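Local coordinates for protein sugar ABC transporter (Agrobacterium radiobacter, PDB 4RXT) that binds arabinose and probably serves as the solute-binding protein of a sugar ABC transporter, at residues Gly119-Ile124 with Gly129-Asp134. Residues are numbered along the deposited sequence; the frame is centred on the assembly and turned at random.
Sequences GLAAAI and GKEEGD
The turn that links helix 109-128 to strand 133-139 folds back on the last turns of that helix, and I124 and A121 meet it. I124 carries the contact with one methyl. Its CG2 lies 3.5 Å from K130 O and 3.6 Å from E132 O. The methyl thus sits against two carbonyl oxygens of the returning backbone. The side-chain torsion explains this: with chi1 at -67°, CG2 is anti to the backbone N and on the side of the loop carbonyls. The side chain also touches V135 of strand 133-139 and L165 of strand 165-172.

One turn earlier, A121 meets E131. Here the aliphatic part of the glutamate does the touching. E131 CG is 3.8 Å from A121 O and 4.2 Å from A121 CB. Beyond CG the chain is extended, and its OE2 makes a long, weak ion pair with K125. Y162 touches both A121 and E131.

This is a helix-to-strand connection in one lobe of a periplasmic binding protein, well away from the sugar pocket. Strand 133-139 lies next to edge strand 165-172 in the mixed sheet of this lobe. The two segments share no hydrogen bond, so van der Waals packing joins them directly. T128 adds a polar link between them, for its OG1 is hydrogen-bonded to both I124 O and K130 N. G129 is the first residue to leave the helical conformation and has positive phi (93°). At its backbone angles a CB would be jammed against the carbonyl O of T128, which by itself calls for glycine. Within the turn, E132 N makes a weak hydrogen bond to K130 O at 3.2 Å. G133 then enters the sheet through backbone bonds with G164 and K166.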
ATOM      1  N   GLY A 119       5.232  13.191   9.622  1.00 11.85           N
ATOM      2  CA  GLY A 119       6.133  12.286  10.402  1.00 12.52           C
ATOM      3  C   GLY A 119       7.564  12.576  10.023  1.00 11.39           C
ATOM      4  O   GLY A 119       8.455  12.610  10.852  1.00 12.64           O
ATOM      5  N   LEU A 120       7.802  12.847   8.740  1.00 10.99           N
ATOM      6  CA  LEU A 120       9.155  13.097   8.267  1.00 10.97           C
ATOM      7  C   LEU A 120       9.694  14.419   8.816  1.00 12.44           C
ATOM      8  O   LEU A 120      10.817  14.531   9.284  1.00 12.87           O
ATOM      9  CB  LEU A 120       9.203  13.096   6.731  1.00 12.14           C
ATOM     10  CG  LEU A 120      10.566  13.304   6.109  1.00 12.78           C
ATOM     11  CD1 LEU A 120      11.466  12.170   6.514  1.00 13.64           C
ATOM     12  CD2 LEU A 120      10.559  13.323   4.591  1.00 14.47           C
ATOM     13  N   ALA A 121       8.833  15.422   8.819  1.00 11.98           N
ATOM     14  CA  ALA A 121       9.200  16.729   9.355  1.00 13.64           C
ATOM     15  C   ALA A 121       9.536  16.601  10.835  1.00 12.71           C
ATOM     16  O   ALA A 121      10.519  17.178  11.309  1.00 12.71           O
ATOM     17  CB  ALA A 121       8.078  17.733   9.139  1.00 16.37           C
ATOM     18  N   ALA A 122       8.710  15.856  11.560  1.00 13.96           N
ATOM     19  CA  ALA A 122       8.926  15.673  13.004  1.00 16.49           C
ATOM     20  C   ALA A 122      10.258  14.961  13.239  1.00 13.33           C
ATOM     21  O   ALA A 122      11.028  15.297  14.181  1.00 14.22           O
ATOM     22  CB  ALA A 122       7.771  14.888  13.613  1.00 14.40           C
ATOM     23  N   ALA A 123      10.544  13.964  12.404  1.00 12.18           N
ATOM     24  CA  ALA A 123      11.779  13.186  12.567  1.00 12.85           C
ATOM     25  C   ALA A 123      13.016  14.030  12.289  1.00 11.37           C
ATOM     26  O   ALA A 123      14.030  13.956  13.028  1.00 14.46           O
ATOM     27  CB  ALA A 123      11.740  11.954  11.682  1.00 11.86           C
ATOM     28  N   ILE A 124      12.928  14.845  11.236  1.00 12.65           N
ATOM     29  CA  ILE A 124      14.025  15.759  10.909  1.00 10.22           C
ATOM     30  C   ILE A 124      14.232  16.775  12.057  1.00 14.02           C
ATOM     31  O   ILE A 124      15.356  17.098  12.428  1.00 15.23           O
ATOM     32  CB  ILE A 124      13.820  16.440   9.555  1.00 12.02           C
ATOM     33  CG1 ILE A 124      13.912  15.364   8.471  1.00 12.84           C
ATOM     34  CG2 ILE A 124      14.844  17.545   9.358  1.00 14.86           C
ATOM     35  CD1 ILE A 124      13.360  15.804   7.141  1.00 10.92           C
ATOM     36  N   GLY A 129      16.849  19.747  15.151  1.00 20.20           N
ATOM     37  CA  GLY A 129      16.252  20.876  15.848  1.00 21.43           C
ATOM     38  C   GLY A 129      15.302  21.730  15.052  1.00 21.21           C
ATOM     39  O   GLY A 129      14.625  22.620  15.620  1.00 25.89           O
ATOM     40  N   LYS A 130      15.254  21.474  13.748  1.00 18.87           N
ATOM     41  CA  LYS A 130      14.409  22.260  12.859  1.00 18.47           C
ATOM     42  C   LYS A 130      13.905  21.439  11.693  1.00 17.11           C
ATOM     43  O   LYS A 130      14.426  20.388  11.369  1.00 19.96           O
ATOM     44  CB  LYS A 130      15.122  23.534  12.421  1.00 32.04           C
ATOM     45  CG  LYS A 130      16.427  23.339  11.691  1.00 39.39           C
ATOM     46  CD  LYS A 130      17.334  24.570  11.745  1.00 38.02           C
ATOM     47  CE  LYS A 130      17.944  24.841  10.363  1.00 52.65           C
ATOM     48  NZ  LYS A 130      19.292  25.495  10.317  1.00 47.43           N
ATOM     49  N   GLU A 131      12.838  21.927  11.097  1.00 16.99           N
ATOM     50  CA  GLU A 131      12.201  21.320   9.929  1.00 17.95           C
ATOM     51  C   GLU A 131      12.800  21.879   8.620  1.00 15.91           C
ATOM     52  O   GLU A 131      12.089  22.455   7.781  1.00 22.43           O
ATOM     53  CB  GLU A 131      10.684  21.560   9.975  1.00 19.78           C
ATOM     54  CG  GLU A 131      10.028  20.903  11.172  1.00 16.63           C
ATOM     55  CD  GLU A 131       8.591  21.355  11.439  1.00 22.95           C
ATOM     56  OE1 GLU A 131       8.081  22.323  10.825  1.00 37.55           O
ATOM     57  OE2 GLU A 131       7.955  20.744  12.330  1.00 35.99           O
ATOM     58  N   GLU A 132      14.105  21.693   8.434  1.00 16.19           N
ATOM     59  CA  GLU A 132      14.784  22.159   7.218  1.00 15.45           C
ATOM     60  C   GLU A 132      15.629  21.060   6.627  1.00 20.41           C
ATOM     61  O   GLU A 132      16.164  20.212   7.334  1.00 20.28           O
ATOM     62  CB  GLU A 132      15.689  23.314   7.512  1.00 22.64           C
ATOM     63  CG  GLU A 132      14.920  24.501   8.019  1.00 30.27           C
ATOM     64  CD  GLU A 132      15.378  25.771   7.354  1.00 61.05           C
ATOM     65  OE1 GLU A 132      16.236  26.479   7.917  1.00104.66           O
ATOM     66  OE2 GLU A 132      14.905  26.046   6.230  1.00 96.02           O
ATOM     67  N   GLY A 133      15.768  21.088   5.318  1.00 17.57           N
ATOM     68  CA  GLY A 133      16.678  20.194   4.670  1.00 15.33           C
ATOM     69  C   GLY A 133      16.110  19.583   3.413  1.00 14.28           C
ATOM     70  O   GLY A 133      14.927  19.756   3.069  1.00 17.08           O
ATOM     71  N   ASP A 134      16.988  18.855   2.738  1.00 13.72           N
ATOM     72  CA  ASP A 134      16.668  18.186   1.481  1.00 14.17           C
ATOM     73  C   ASP A 134      16.058  16.831   1.717  1.00 12.42           C
ATOM     74  O   ASP A 134      16.533  16.052   2.521  1.00 12.94           O
ATOM     75  CB  ASP A 134      17.896  18.020   0.592  1.00 15.44           C
ATOM     76  CG  ASP A 134      18.460  19.342   0.107  1.00 18.00           C
ATOM     77  OD1 ASP A 134      17.824  20.382   0.358  1.00 21.23           O
ATOM     78  OD2 ASP A 134      19.518  19.311  -0.570  1.00 18.82           O
TER